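Local coordinates for outer envelope protein 64, mitochondrial (PDB 6HPG) that probably acts as a chaperone receptor at the mitochondrial outer membrane in Hsp90-dependent protein import, here represented by its tetratricopeptide-repeat domain, at residues 77-82 / 96-100; 56-60 / 83-89; 43-47 / 62-66. All blocks are in the same frame, centred on the assembly; numbering follows the deposited sequence.

Contact 1: residues 77-82 / 96-100; sequences YLRRGT and DFRHA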
ATOM      1  N   TYR A  77      -3.791  -4.802  -1.573  1.00 18.67           N
ATOM      2  CA  TYR A  77      -4.076  -6.014  -0.855  1.00 17.99           C
ATOM      3  C   TYR A  77      -2.876  -6.508  -0.007  1.00 20.48           C
ATOM      4  O   TYR A  77      -3.031  -6.858   1.186  1.00 17.17           O
ATOM      5  CB  TYR A  77      -4.631  -7.101  -1.803  1.00 17.99           C
ATOM      6  CG  TYR A  77      -5.897  -6.662  -2.442  1.00 19.59           C
ATOM      7  CD1 TYR A  77      -7.117  -6.639  -1.727  1.00 24.33           C
ATOM      8  CD2 TYR A  77      -5.901  -6.193  -3.716  1.00 22.21           C
ATOM      9  CE1 TYR A  77      -8.285  -6.148  -2.307  1.00 21.78           C
ATOM     10  CE2 TYR A  77      -7.056  -5.698  -4.298  1.00 21.90           C
ATOM     11  CZ  TYR A  77      -8.244  -5.685  -3.601  1.00 22.96           C
ATOM     12  OH  TYR A  77      -9.361  -5.194  -4.238  1.00 23.52           O
ATOM     13  N   LEU A  78      -1.693  -6.545  -0.630  1.00 20.08           N
ATOM     14  CA  LEU A  78      -0.439  -6.909   0.059  1.00 18.41           C
ATOM     15  C   LEU A  78      -0.186  -6.054   1.284  1.00 17.62           C
ATOM     16  O   LEU A  78       0.091  -6.569   2.356  1.00 15.66           O
ATOM     17  CB  LEU A  78       0.733  -6.749  -0.883  1.00 18.36           C
ATOM     18  CG  LEU A  78       0.740  -7.697  -2.106  1.00 21.13           C
ATOM     19  CD1 LEU A  78       2.018  -7.508  -2.906  1.00 21.76           C
ATOM     20  CD2 LEU A  78       0.655  -9.137  -1.685  1.00 19.35           C
ATOM     21  N   ARG A  79      -0.299  -4.735   1.104  1.00 21.10           N
ATOM     22  CA  ARG A  79      -0.121  -3.747   2.187  1.00 23.58           C
ATOM     23  C   ARG A  79      -1.219  -3.741   3.271  1.00 26.50           C
ATOM     24  O   ARG A  79      -0.881  -3.672   4.475  1.00 23.34           O
ATOM     25  CB  ARG A  79       0.083  -2.337   1.623  1.00 24.45           C
ATOM     26  CG  ARG A  79       1.453  -2.187   0.922  1.00 28.20           C
ATOM     27  CD  ARG A  79       1.677  -0.838   0.237  1.00 26.03           C
ATOM     28  NE  ARG A  79       2.969  -0.899  -0.413  1.00 21.82           N
ATOM     29  CZ  ARG A  79       3.274  -0.402  -1.595  1.00 18.73           C
ATOM     30  NH1 ARG A  79       2.399   0.293  -2.314  1.00 17.86           N
ATOM     31  NH2 ARG A  79       4.487  -0.599  -2.050  1.00 20.69           N
ATOM     32  N   ARG A  80      -2.502  -3.822   2.884  1.00 21.78           N
ATOM     33  CA  ARG A  80      -3.554  -3.934   3.891  1.00 20.94           C
ATOM     34  C   ARG A  80      -3.385  -5.243   4.669  1.00 27.89           C
ATOM     35  O   ARG A  80      -3.528  -5.271   5.906  1.00 24.12           O
ATOM     36  CB  ARG A  80      -4.952  -3.845   3.294  1.00 21.91           C
ATOM     37  CG  ARG A  80      -5.975  -3.449   4.348  1.00 23.30           C
ATOM     38  CD  ARG A  80      -7.349  -3.133   3.820  1.00 21.69           C
ATOM     39  NE  ARG A  80      -8.004  -4.309   3.255  1.00 22.14           N
ATOM     40  CZ  ARG A  80      -9.202  -4.283   2.678  1.00 21.95           C
ATOM     41  NH1 ARG A  80      -9.713  -5.392   2.185  1.00 16.86           N
ATOM     42  NH2 ARG A  80      -9.913  -3.154   2.627  1.00 24.49           N
ATOM     43  N   GLY A  81      -3.050  -6.303   3.934  1.00 22.43           N
ATOM     44  CA  GLY A  81      -2.674  -7.586   4.518  1.00 25.90           C
ATOM     45  C   GLY A  81      -1.596  -7.507   5.573  1.00 26.13           C
ATOM     46  O   GLY A  81      -1.733  -8.097   6.654  1.00 24.33           O
ATOM     47  N   THR A  82      -0.532  -6.778   5.257  1.00 25.43           N
ATOM     48  CA  THR A  82       0.593  -6.599   6.177  1.00 27.83           C
ATOM     49  C   THR A  82       0.170  -5.847   7.431  1.00 27.60           C
ATOM     50  O   THR A  82       0.623  -6.194   8.508  1.00 27.11           O
ATOM     51  CB  THR A  82       1.773  -5.888   5.496  1.00 26.64           C
ATOM     52  OG1 THR A  82       2.100  -6.597   4.301  1.00 24.68           O
ATOM     53  CG2 THR A  82       3.006  -5.821   6.396  1.00 27.87           C
ATOM     54  N   ASP A  96      -6.842 -10.857   2.406  1.00 23.33           N
ATOM     55  CA  ASP A  96      -6.180  -9.913   1.536  1.00 22.67           C
ATOM     56  C   ASP A  96      -5.002 -10.578   0.830  1.00 20.79           C
ATOM     57  O   ASP A  96      -4.829 -10.383  -0.376  1.00 17.25           O
ATOM     58  CB  ASP A  96      -5.656  -8.704   2.297  1.00 23.66           C
ATOM     59  CG  ASP A  96      -6.717  -7.750   2.729  1.00 26.84           C
ATOM     60  OD1 ASP A  96      -7.841  -7.688   2.168  1.00 24.03           O
ATOM     61  OD2 ASP A  96      -6.360  -6.994   3.657  1.00 26.46           O
ATOM     62  N   PHE A  97      -4.210 -11.380   1.547  1.00 19.18           N
ATOM     63  CA  PHE A  97      -3.100 -12.032   0.879  1.00 20.76           C
ATOM     64  C   PHE A  97      -3.673 -13.040  -0.174  1.00 20.59           C
ATOM     65  O   PHE A  97      -3.061 -13.267  -1.210  1.00 23.85           O
ATOM     66  CB  PHE A  97      -2.106 -12.681   1.873  1.00 23.16           C
ATOM     67  CG  PHE A  97      -1.179 -11.687   2.583  1.00 27.91           C
ATOM     68  CD1 PHE A  97      -0.246 -10.927   1.872  1.00 23.80           C
ATOM     69  CD2 PHE A  97      -1.198 -11.561   3.988  1.00 26.38           C
ATOM     70  CE1 PHE A  97       0.591 -10.024   2.538  1.00 28.61           C
ATOM     71  CE2 PHE A  97      -0.358 -10.661   4.652  1.00 22.93           C
ATOM     72  CZ  PHE A  97       0.531  -9.888   3.930  1.00 23.11           C
ATOM     73  N   ARG A  98      -4.857 -13.610   0.082  1.00 22.07           N
ATOM     74  CA  ARG A  98      -5.463 -14.568  -0.869  1.00 19.86           C
ATOM     75  C   ARG A  98      -5.951 -13.861  -2.092  1.00 19.62           C
ATOM     76  O   ARG A  98      -5.747 -14.333  -3.211  1.00 16.78           O
ATOM     77  CB  ARG A  98      -6.532 -15.407  -0.209  1.00 20.79           C
ATOM     78  CG  ARG A  98      -5.926 -16.601   0.557  1.00 22.31           C
ATOM     79  CD  ARG A  98      -6.944 -17.232   1.468  1.00 23.67           C
ATOM     80  NE  ARG A  98      -6.411 -18.374   2.206  1.00 23.72           N
ATOM     81  CZ  ARG A  98      -6.950 -18.885   3.314  1.00 24.07           C
ATOM     82  NH1 ARG A  98      -8.059 -18.382   3.845  1.00 27.74           N
ATOM     83  NH2 ARG A  98      -6.392 -19.949   3.891  1.00 24.21           N
ATOM     84  N   HIS A  99      -6.549 -12.679  -1.895  1.00 23.95           N
ATOM     85  CA  HIS A  99      -7.020 -11.913  -3.016  1.00 21.86           C
ATOM     86  C   HIS A  99      -5.921 -11.344  -3.925  1.00 22.80           C
ATOM     87  O   HIS A  99      -6.120 -11.243  -5.150  1.00 21.47           O
ATOM     88  CB  HIS A  99      -7.949 -10.781  -2.599  1.00 24.65           C
ATOM     89  CG  HIS A  99      -8.807 -10.321  -3.723  1.00 26.85           C
ATOM     90  ND1 HIS A  99      -9.791 -11.121  -4.269  1.00 34.64           N
ATOM     91  CD2 HIS A  99      -8.799  -9.182  -4.449  1.00 30.27           C
ATOM     92  CE1 HIS A  99     -10.386 -10.476  -5.256  1.00 31.69           C
ATOM     93  NE2 HIS A  99      -9.803  -9.297  -5.385  1.00 33.23           N
ATOM     94  N   ALA A 100      -4.789 -10.967  -3.340  1.00 20.20           N
ATOM     95  CA  ALA A 100      -3.652 -10.534  -4.126  1.00 21.24           C
ATOM     96  C   ALA A 100      -3.225 -11.623  -5.091  1.00 19.31           C
ATOM     97  O   ALA A 100      -2.760 -11.313  -6.199  1.00 16.96           O
ATOM     98  CB  ALA A 100      -2.482 -10.189  -3.231  1.00 23.63           C
TER
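The helical segments 77-82 and 96-100 run almost antiparallel, at 164°, with axes 8.1 Å apart and Tyr77 and Asp96 as the residues whose backbones come nearest each other. Small residues at two points allow this spacing. Gly81 supplies one: its CA sits over a face of the Phe97 ring, offset toward the rim, in a CH-pi contact 4.2 Å from the ring centroid. The missing side chain lets Phe97 lie close, since a CB there would point toward Phe97 CE2. Ala100 is the counterpart on the other helix, its methyl CB lying 3.7 Å from Leu78 CD2 and also touching Tyr77 CB. This is the hairpin of the third tetratricopeptide repeat, whose A helix (74-86) and B helix (90-103) pack as an antiparallel pair. Phe97 continues beyond the pair to Ala113 and Leu117 of helix 108-118, which suits a large ring lodged among three helices. On another side of the interface Arg80 grips the buried carboxylate of Asp96 side-on: NE donates to OD2 at 3.2 Å, and NH1 to OD1 at 3.0 Å in a nearly straight bond. Both oxygens are met on the syn side and lie close to the guanidinium plane, although the two flat groups are tilted by 30°. The arginine chain starts with CG anti to its own N (chi1 -159°) and bends at chi3, which turns NE and NH1 toward the aspartate. OD2 has a further salt bridge from Arg84, while Arg80 NH2 bonds Thr64 of the preceding repeat. His99 points the edge bearing CD2 at a face of Tyr77, an edge-to-face pair with CD2 3.6 Å from Tyr77 CZ; the tyrosine OH is hydrogen-bonded to Lys71 O.

Contact 2: residues 56-60 / 83-89; sequences FQQAE and ARESLVR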
ATOM      1  N   PHE A  56      -0.406   1.728  11.180  1.00 23.76           N
ATOM      2  CA  PHE A  56      -1.155   0.634  10.506  1.00 20.20           C
ATOM      3  C   PHE A  56      -2.601   0.950  10.180  1.00 27.21           C
ATOM      4  O   PHE A  56      -3.087   0.529   9.105  1.00 28.20           O
ATOM      5  CB  PHE A  56      -1.067  -0.635  11.349  1.00 20.55           C
ATOM      6  CG  PHE A  56       0.346  -1.094  11.546  1.00 18.68           C
ATOM      7  CD1 PHE A  56       1.111  -1.479  10.451  1.00 17.50           C
ATOM      8  CD2 PHE A  56       0.948  -1.046  12.795  1.00 21.41           C
ATOM      9  CE1 PHE A  56       2.445  -1.880  10.597  1.00 17.57           C
ATOM     10  CE2 PHE A  56       2.294  -1.429  12.941  1.00 19.77           C
ATOM     11  CZ  PHE A  56       3.031  -1.851  11.844  1.00 17.17           C
ATOM     12  N   GLN A  57      -3.297   1.715  11.039  1.00 23.70           N
ATOM     13  CA  GLN A  57      -4.722   2.044  10.731  1.00 22.80           C
ATOM     14  C   GLN A  57      -4.839   2.959   9.534  1.00 22.32           C
ATOM     15  O   GLN A  57      -5.754   2.833   8.698  1.00 25.61           O
ATOM     16  CB  GLN A  57      -5.429   2.696  11.924  1.00 29.87           C
ATOM     17  CG  GLN A  57      -6.205   1.705  12.788  1.00 37.71           C
ATOM     18  CD  GLN A  57      -6.753   2.319  14.064  1.00 44.80           C
ATOM     19  OE1 GLN A  57      -6.783   3.545  14.225  1.00 46.49           O
ATOM     20  NE2 GLN A  57      -7.187   1.459  14.990  1.00 57.19           N
ATOM     21  N   GLN A  58      -3.919   3.918   9.485  1.00 20.68           N
ATOM     22  CA  GLN A  58      -3.873   4.869   8.384  1.00 24.08           C
ATOM     23  C   GLN A  58      -3.454   4.154   7.112  1.00 19.53           C
ATOM     24  O   GLN A  58      -3.914   4.506   6.037  1.00 17.43           O
ATOM     25  CB  GLN A  58      -2.924   6.050   8.701  1.00 22.29           C
ATOM     26  CG  GLN A  58      -3.393   6.865   9.903  1.00 25.63           C
ATOM     27  CD  GLN A  58      -2.415   7.976  10.230  1.00 26.31           C
ATOM     28  OE1 GLN A  58      -1.528   7.828  11.087  1.00 30.84           O
ATOM     29  NE2 GLN A  58      -2.525   9.058   9.502  1.00 25.34           N
ATOM     30  N   ALA A  59      -2.556   3.174   7.234  1.00 18.72           N
ATOM     31  CA  ALA A  59      -2.165   2.386   6.049  1.00 24.01           C
ATOM     32  C   ALA A  59      -3.376   1.623   5.482  1.00 22.71           C
ATOM     33  O   ALA A  59      -3.602   1.629   4.273  1.00 20.94           O
ATOM     34  CB  ALA A  59      -1.029   1.420   6.390  1.00 22.93           C
ATOM     35  N   GLU A  60      -4.140   0.992   6.390  1.00 27.34           N
ATOM     36  CA  GLU A  60      -5.356   0.255   6.041  1.00 27.14           C
ATOM     37  C   GLU A  60      -6.364   1.128   5.338  1.00 27.10           C
ATOM     38  O   GLU A  60      -6.858   0.748   4.278  1.00 27.40           O
ATOM     39  CB  GLU A  60      -6.009  -0.387   7.273  1.00 31.71           C
ATOM     40  CG  GLU A  60      -5.283  -1.649   7.713  1.00 37.12           C
ATOM     41  CD  GLU A  60      -5.676  -2.167   9.101  1.00 45.38           C
ATOM     42  OE1 GLU A  60      -6.491  -1.521   9.825  1.00 40.27           O
ATOM     43  OE2 GLU A  60      -5.130  -3.232   9.476  1.00 39.80           O
ATOM     44  N   ALA A  83      -0.680  -4.827   7.287  1.00 27.94           N
ATOM     45  CA  ALA A  83      -1.068  -3.975   8.419  1.00 26.49           C
ATOM     46  C   ALA A  83      -1.960  -4.796   9.332  1.00 29.67           C
ATOM     47  O   ALA A  83      -1.874  -4.708  10.561  1.00 29.52           O
ATOM     48  CB  ALA A  83      -1.793  -2.696   7.963  1.00 21.78           C
ATOM     49  N   ARG A  84      -2.837  -5.587   8.723  1.00 28.37           N
ATOM     50  CA  ARG A  84      -3.669  -6.484   9.467  1.00 24.94           C
ATOM     51  C   ARG A  84      -2.865  -7.543  10.222  1.00 26.13           C
ATOM     52  O   ARG A  84      -3.099  -7.742  11.398  1.00 29.49           O
ATOM     53  CB  ARG A  84      -4.687  -7.129   8.556  1.00 26.80           C
ATOM     54  CG  ARG A  84      -5.795  -6.169   8.241  1.00 28.04           C
ATOM     55  CD  ARG A  84      -6.604  -6.710   7.090  1.00 28.58           C
ATOM     56  NE  ARG A  84      -7.766  -5.873   6.872  1.00 25.40           N
ATOM     57  CZ  ARG A  84      -8.732  -6.159   6.001  1.00 30.70           C
ATOM     58  NH1 ARG A  84      -8.684  -7.263   5.223  1.00 30.22           N
ATOM     59  NH2 ARG A  84      -9.755  -5.330   5.905  1.00 27.21           N
ATOM     60  N   GLU A  85      -1.919  -8.193   9.566  1.00 20.55           N
ATOM     61  CA  GLU A  85      -1.095  -9.193  10.252  1.00 24.69           C
ATOM     62  C   GLU A  85      -0.309  -8.564  11.425  1.00 26.44           C
ATOM     63  O   GLU A  85      -0.100  -9.215  12.461  1.00 28.71           O
ATOM     64  CB  GLU A  85      -0.159  -9.854   9.279  1.00 25.47           C
ATOM     65  CG  GLU A  85       0.730 -10.878   9.920  1.00 27.79           C
ATOM     66  CD  GLU A  85       1.603 -11.572   8.923  1.00 34.17           C
ATOM     67  OE1 GLU A  85       2.238 -12.581   9.313  1.00 47.01           O
ATOM     68  OE2 GLU A  85       1.667 -11.131   7.748  1.00 40.26           O
ATOM     69  N   SER A  86       0.106  -7.308  11.241  1.00 28.28           N
ATOM     70  CA  SER A  86       0.757  -6.516  12.286  1.00 26.71           C
ATOM     71  C   SER A  86      -0.193  -6.227  13.434  1.00 24.79           C
ATOM     72  O   SER A  86       0.234  -6.218  14.590  1.00 24.42           O
ATOM     73  CB  SER A  86       1.277  -5.195  11.737  1.00 25.90           C
ATOM     74  OG  SER A  86       2.378  -5.410  10.882  1.00 32.92           O
ATOM     75  N   LEU A  87      -1.464  -5.968  13.115  1.00 24.90           N
ATOM     76  CA  LEU A  87      -2.485  -5.778  14.142  1.00 28.22           C
ATOM     77  C   LEU A  87      -3.116  -7.097  14.607  1.00 30.85           C
ATOM     78  O   LEU A  87      -4.223  -7.093  15.138  1.00 31.89           O
ATOM     79  CB  LEU A  87      -3.561  -4.807  13.642  1.00 31.14           C
ATOM     80  CG  LEU A  87      -3.109  -3.364  13.461  1.00 35.74           C
ATOM     81  CD1 LEU A  87      -4.235  -2.581  12.812  1.00 35.29           C
ATOM     82  CD2 LEU A  87      -2.685  -2.733  14.786  1.00 38.94           C
ATOM     83  N   VAL A  88      -2.406  -8.213  14.384  1.00 38.17           N
ATOM     84  CA  VAL A  88      -2.787  -9.568  14.807  1.00 39.67           C
ATOM     85  C   VAL A  88      -4.214  -9.969  14.329  1.00 40.23           C
ATOM     86  O   VAL A  88      -4.871 -10.800  14.948  1.00 50.21           O
ATOM     87  CB  VAL A  88      -2.481  -9.746  16.345  1.00 44.66           C
ATOM     88  CG1 VAL A  88      -2.910 -11.104  16.918  1.00 44.76           C
ATOM     89  CG2 VAL A  88      -0.983  -9.560  16.604  1.00 43.76           C
ATOM     90  N   ARG A  89      -4.677  -9.400  13.208  1.00 32.35           N
ATOM     91  CA  ARG A  89      -5.974  -9.759  12.633  1.00 30.28           C
ATOM     92  C   ARG A  89      -5.730 -10.707  11.466  1.00 28.70           C
ATOM     93  O   ARG A  89      -5.842 -10.326  10.280  1.00 25.15           O
ATOM     94  CB  ARG A  89      -6.773  -8.508  12.273  1.00 34.68           C
ATOM     95  CG  ARG A  89      -7.521  -7.983  13.490  1.00 43.45           C
ATOM     96  CD  ARG A  89      -7.698  -6.485  13.523  1.00 48.94           C
ATOM     97  NE  ARG A  89      -8.501  -6.005  12.398  1.00 65.81           N
ATOM     98  CZ  ARG A  89      -8.059  -5.276  11.361  1.00 70.56           C
ATOM     99  NH1 ARG A  89      -8.933  -4.915  10.417  1.00 60.35           N
ATOM    100  NH2 ARG A  89      -6.772  -4.892  11.248  1.00 61.64           N
TER
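Apolar packing between 56-60 and 83-89 centres on Ala83, whose backbone lies nearest that of Phe56 and whose methyl CB is small enough to fit between Phe56 CD1 and the aliphatic part of Glu60, 3.7 Å from Glu60 CG. Leu87 closes one flank, its CD1 lying 4.0 Å from Phe56 CB. The Phe56 side chain also touches Leu51 of helix 40-52.

The aromatic contact is a CH-pi interaction: Ser86 CB stands over the centre of the Phe56 ring, 3.8 Å from its centroid and 13° off the normal. Serine suits this place because its CB is a compact group to set on the ring, while its OG turns back to bond the backbone of its own helix at Thr82 O.

Here the first helix of one tetratricopeptide repeat, 74-86, lies against the second helix of the repeat before it, 56-69, the inter-repeat packing from which the superhelix is built. Helix 74-86 ends in a Schellman motif, with Val88 at positive phi as the C-prime residue, Arg89 N bonded to Arg84 O, and a weak bond from Val88 N to Glu85 O. The turn delivers Arg89 to the N-cap position of helix 90-103.

The charged contact is made by the residue that follows this turn. Arg89 NH2 donates to Glu60 OE2 at 2.9 Å, OE2 lying at the guanidinium edge, near its plane, although the carboxylate is turned 61° from it. Glu60 is extended beyond CG (chi2 167°), which carries its carboxylate past Ala83 to the arginine. Shortening Glu60 to an alanine is likely to leave Arg89 NH2 without this carboxylate and to open a gap beside Ala83 CB where CG now lies. Arg89 NH1 is paired with Glu92, and Glu60 OE2 also touches Arg84 CG at 3.3 Å.

Contact 3: residues 43-47 / 62-66; sequences YCNRA and DCTKA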
ATOM      1  N   TYR A  43      -2.557   6.885  -3.072  1.00 17.05           N
ATOM      2  CA  TYR A  43      -2.977   6.254  -1.823  1.00 16.72           C
ATOM      3  C   TYR A  43      -2.160   4.981  -1.422  1.00 15.72           C
ATOM      4  O   TYR A  43      -1.794   4.807  -0.257  1.00 13.06           O
ATOM      5  CB  TYR A  43      -4.494   5.909  -1.862  1.00 17.96           C
ATOM      6  CG  TYR A  43      -5.460   7.101  -1.631  1.00 14.09           C
ATOM      7  CD1 TYR A  43      -5.811   7.479  -0.358  1.00 14.25           C
ATOM      8  CD2 TYR A  43      -6.035   7.776  -2.692  1.00 17.81           C
ATOM      9  CE1 TYR A  43      -6.712   8.547  -0.112  1.00 17.72           C
ATOM     10  CE2 TYR A  43      -6.943   8.854  -2.477  1.00 15.77           C
ATOM     11  CZ  TYR A  43      -7.263   9.224  -1.177  1.00 15.52           C
ATOM     12  OH  TYR A  43      -8.120  10.259  -0.930  1.00 24.84           O
ATOM     13  N   CYS A  44      -1.919   4.107  -2.387  1.00 16.56           N
ATOM     14  CA  CYS A  44      -1.167   2.876  -2.129  1.00 16.27           C
ATOM     15  C   CYS A  44       0.253   3.163  -1.708  1.00 16.86           C
ATOM     16  O   CYS A  44       0.795   2.492  -0.828  1.00 19.45           O
ATOM     17  CB  CYS A  44      -1.118   2.007  -3.360  1.00 17.16           C
ATOM     18  SG  CYS A  44      -1.015   0.265  -2.882  1.00 22.16           S
ATOM     19  N   ASN A  45       0.881   4.128  -2.388  1.00 18.61           N
ATOM     20  CA  ASN A  45       2.185   4.590  -1.992  1.00 18.17           C
ATOM     21  C   ASN A  45       2.138   5.193  -0.572  1.00 18.46           C
ATOM     22  O   ASN A  45       3.016   4.939   0.245  1.00 19.89           O
ATOM     23  CB  ASN A  45       2.750   5.604  -2.997  1.00 18.49           C
ATOM     24  CG  ASN A  45       3.180   4.972  -4.301  1.00 18.01           C
ATOM     25  OD1 ASN A  45       3.189   3.741  -4.456  1.00 21.03           O
ATOM     26  ND2 ASN A  45       3.536   5.800  -5.248  1.00 18.15           N
ATOM     27  N   ARG A  46       1.137   5.986  -0.261  1.00 18.01           N
ATOM     28  CA  ARG A  46       1.121   6.565   1.065  1.00 16.63           C
ATOM     29  C   ARG A  46       0.959   5.499   2.131  1.00 17.15           C
ATOM     30  O   ARG A  46       1.555   5.612   3.206  1.00 16.19           O
ATOM     31  CB  ARG A  46       0.041   7.628   1.217  1.00 15.84           C
ATOM     32  CG  ARG A  46       0.323   8.507   2.424  1.00 16.54           C
ATOM     33  CD  ARG A  46      -0.583   9.707   2.509  1.00 16.42           C
ATOM     34  NE  ARG A  46      -1.990   9.320   2.564  1.00 18.52           N
ATOM     35  CZ  ARG A  46      -2.997  10.198   2.691  1.00 20.21           C
ATOM     36  NH1 ARG A  46      -2.777  11.515   2.847  1.00 16.17           N
ATOM     37  NH2 ARG A  46      -4.230   9.755   2.693  1.00 19.77           N
ATOM     38  N   ALA A  47       0.110   4.482   1.862  1.00 16.00           N
ATOM     39  CA  ALA A  47       0.089   3.315   2.740  1.00 16.29           C
ATOM     40  C   ALA A  47       1.467   2.753   3.043  1.00 15.98           C
ATOM     41  O   ALA A  47       1.762   2.409   4.194  1.00 15.42           O
ATOM     42  CB  ALA A  47      -0.761   2.202   2.167  1.00 16.74           C
ATOM     43  N   ASP A  62      -5.937   3.863   3.797  1.00 20.74           N
ATOM     44  CA  ASP A  62      -5.391   4.177   2.466  1.00 21.30           C
ATOM     45  C   ASP A  62      -5.430   3.020   1.462  1.00 17.32           C
ATOM     46  O   ASP A  62      -5.644   3.265   0.289  1.00 17.54           O
ATOM     47  CB  ASP A  62      -3.946   4.679   2.575  1.00 22.60           C
ATOM     48  CG  ASP A  62      -3.840   6.159   2.857  1.00 25.19           C
ATOM     49  OD1 ASP A  62      -4.898   6.863   3.026  1.00 21.88           O
ATOM     50  OD2 ASP A  62      -2.657   6.590   2.946  1.00 19.69           O
ATOM     51  N   CYS A  63      -5.084   1.800   1.880  1.00 18.34           N
ATOM     52  CA  CYS A  63      -5.240   0.662   0.981  1.00 18.13           C
ATOM     53  C   CYS A  63      -6.685   0.444   0.668  1.00 19.08           C
ATOM     54  O   CYS A  63      -6.994   0.022  -0.431  1.00 20.92           O
ATOM     55  CB  CYS A  63      -4.742  -0.637   1.571  1.00 15.76           C
ATOM     56  SG  CYS A  63      -3.024  -0.583   1.948  1.00 18.89           S
ATOM     57  N   THR A  64      -7.560   0.666   1.649  1.00 23.75           N
ATOM     58  CA  THR A  64      -9.002   0.525   1.417  1.00 23.55           C
ATOM     59  C   THR A  64      -9.532   1.561   0.408  1.00 25.87           C
ATOM     60  O   THR A  64     -10.408   1.214  -0.394  1.00 26.40           O
ATOM     61  CB  THR A  64      -9.802   0.507   2.741  1.00 23.21           C
ATOM     62  OG1 THR A  64      -9.413  -0.645   3.514  1.00 22.03           O
ATOM     63  CG2 THR A  64     -11.339   0.395   2.477  1.00 25.82           C
ATOM     64  N   LYS A  65      -9.006   2.799   0.412  1.00 23.11           N
ATOM     65  CA  LYS A  65      -9.414   3.798  -0.598  1.00 22.95           C
ATOM     66  C   LYS A  65      -8.862   3.483  -1.970  1.00 22.20           C
ATOM     67  O   LYS A  65      -9.527   3.701  -3.024  1.00 19.62           O
ATOM     68  CB  LYS A  65      -8.951   5.206  -0.212  1.00 30.28           C
ATOM     69  CG  LYS A  65      -9.489   6.305  -1.128  1.00 35.92           C
ATOM     70  CD  LYS A  65     -10.724   6.966  -0.534  1.00 45.51           C
ATOM     71  CE  LYS A  65     -11.195   8.170  -1.346  1.00 44.31           C
ATOM     72  NZ  LYS A  65     -11.383   9.364  -0.470  1.00 45.53           N
ATOM     73  N   ALA A  66      -7.626   2.985  -1.971  1.00 19.19           N
ATOM     74  CA  ALA A  66      -6.980   2.568  -3.214  1.00 21.42           C
ATOM     75  C   ALA A  66      -7.819   1.486  -3.922  1.00 22.17           C
ATOM     76  O   ALA A  66      -7.932   1.480  -5.139  1.00 21.01           O
ATOM     77  CB  ALA A  66      -5.566   2.067  -2.949  1.00 19.94           C
TER
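Arg46 NE donates to Asp62 OD2 at 2.8 Å, and NH2 of the same guanidinium reaches Asp62 OD1 at 3.0 Å, a side-on, two-bond salt bridge. The guanidinium and carboxylate planes are only 5° apart, and both oxygens receive their N-H on the syn side, so the pair of bonds holds the buried carboxylate against rotation. Arginine fits because NE and NH2 match the spacing of the two oxygens; a bend at chi3 (58°) turns them toward the aspartate, while NH1 extends to Thr30 of the preceding repeat. Helices 40-52 and 56-69 form the antiparallel A-B hairpin of the second tetratricopeptide repeat, and the segments cross at 161° with axes 8.1 Å apart. Small side chains permit this spacing: Ala47 CB rests 3.6 Å from Cys63 SG, and Ala66 CB packs against Tyr43 CB. The Tyr43 ring is met in two ways. Asp62 OD1 lies at its edge, 3.6 Å from CD1, whereas Lys65 lays its aliphatic chain over a face, with CG above the ring centre at 3.6 Å from the centroid. The long lysine chain then brings NZ to the tyrosine OH in a weak hydrogen bond.

Contacts 1 and 3 are the internal hairpins of successive repeats, joining helices 74-86 with 90-103 and 40-52 with 56-69; contact 2 lies between repeats, sharing helix 56-69 with contact 3 and helix 74-86 with contact 1. Their centres are 11 to 13 Å apart. Along the chain contact 3 closes before contact 1 opens, while contact 2 crosses both. Polar bonds tie them together, through Arg84 of contact 2 to contact 1 and through Arg80 of contact 1 to segment 62-66 of contact 3. Asn45 and Arg79, on the first helices of two repeats, both hydrogen-bond the backbone of the bound peptide, consistent with the stacked repeats forming one binding surface.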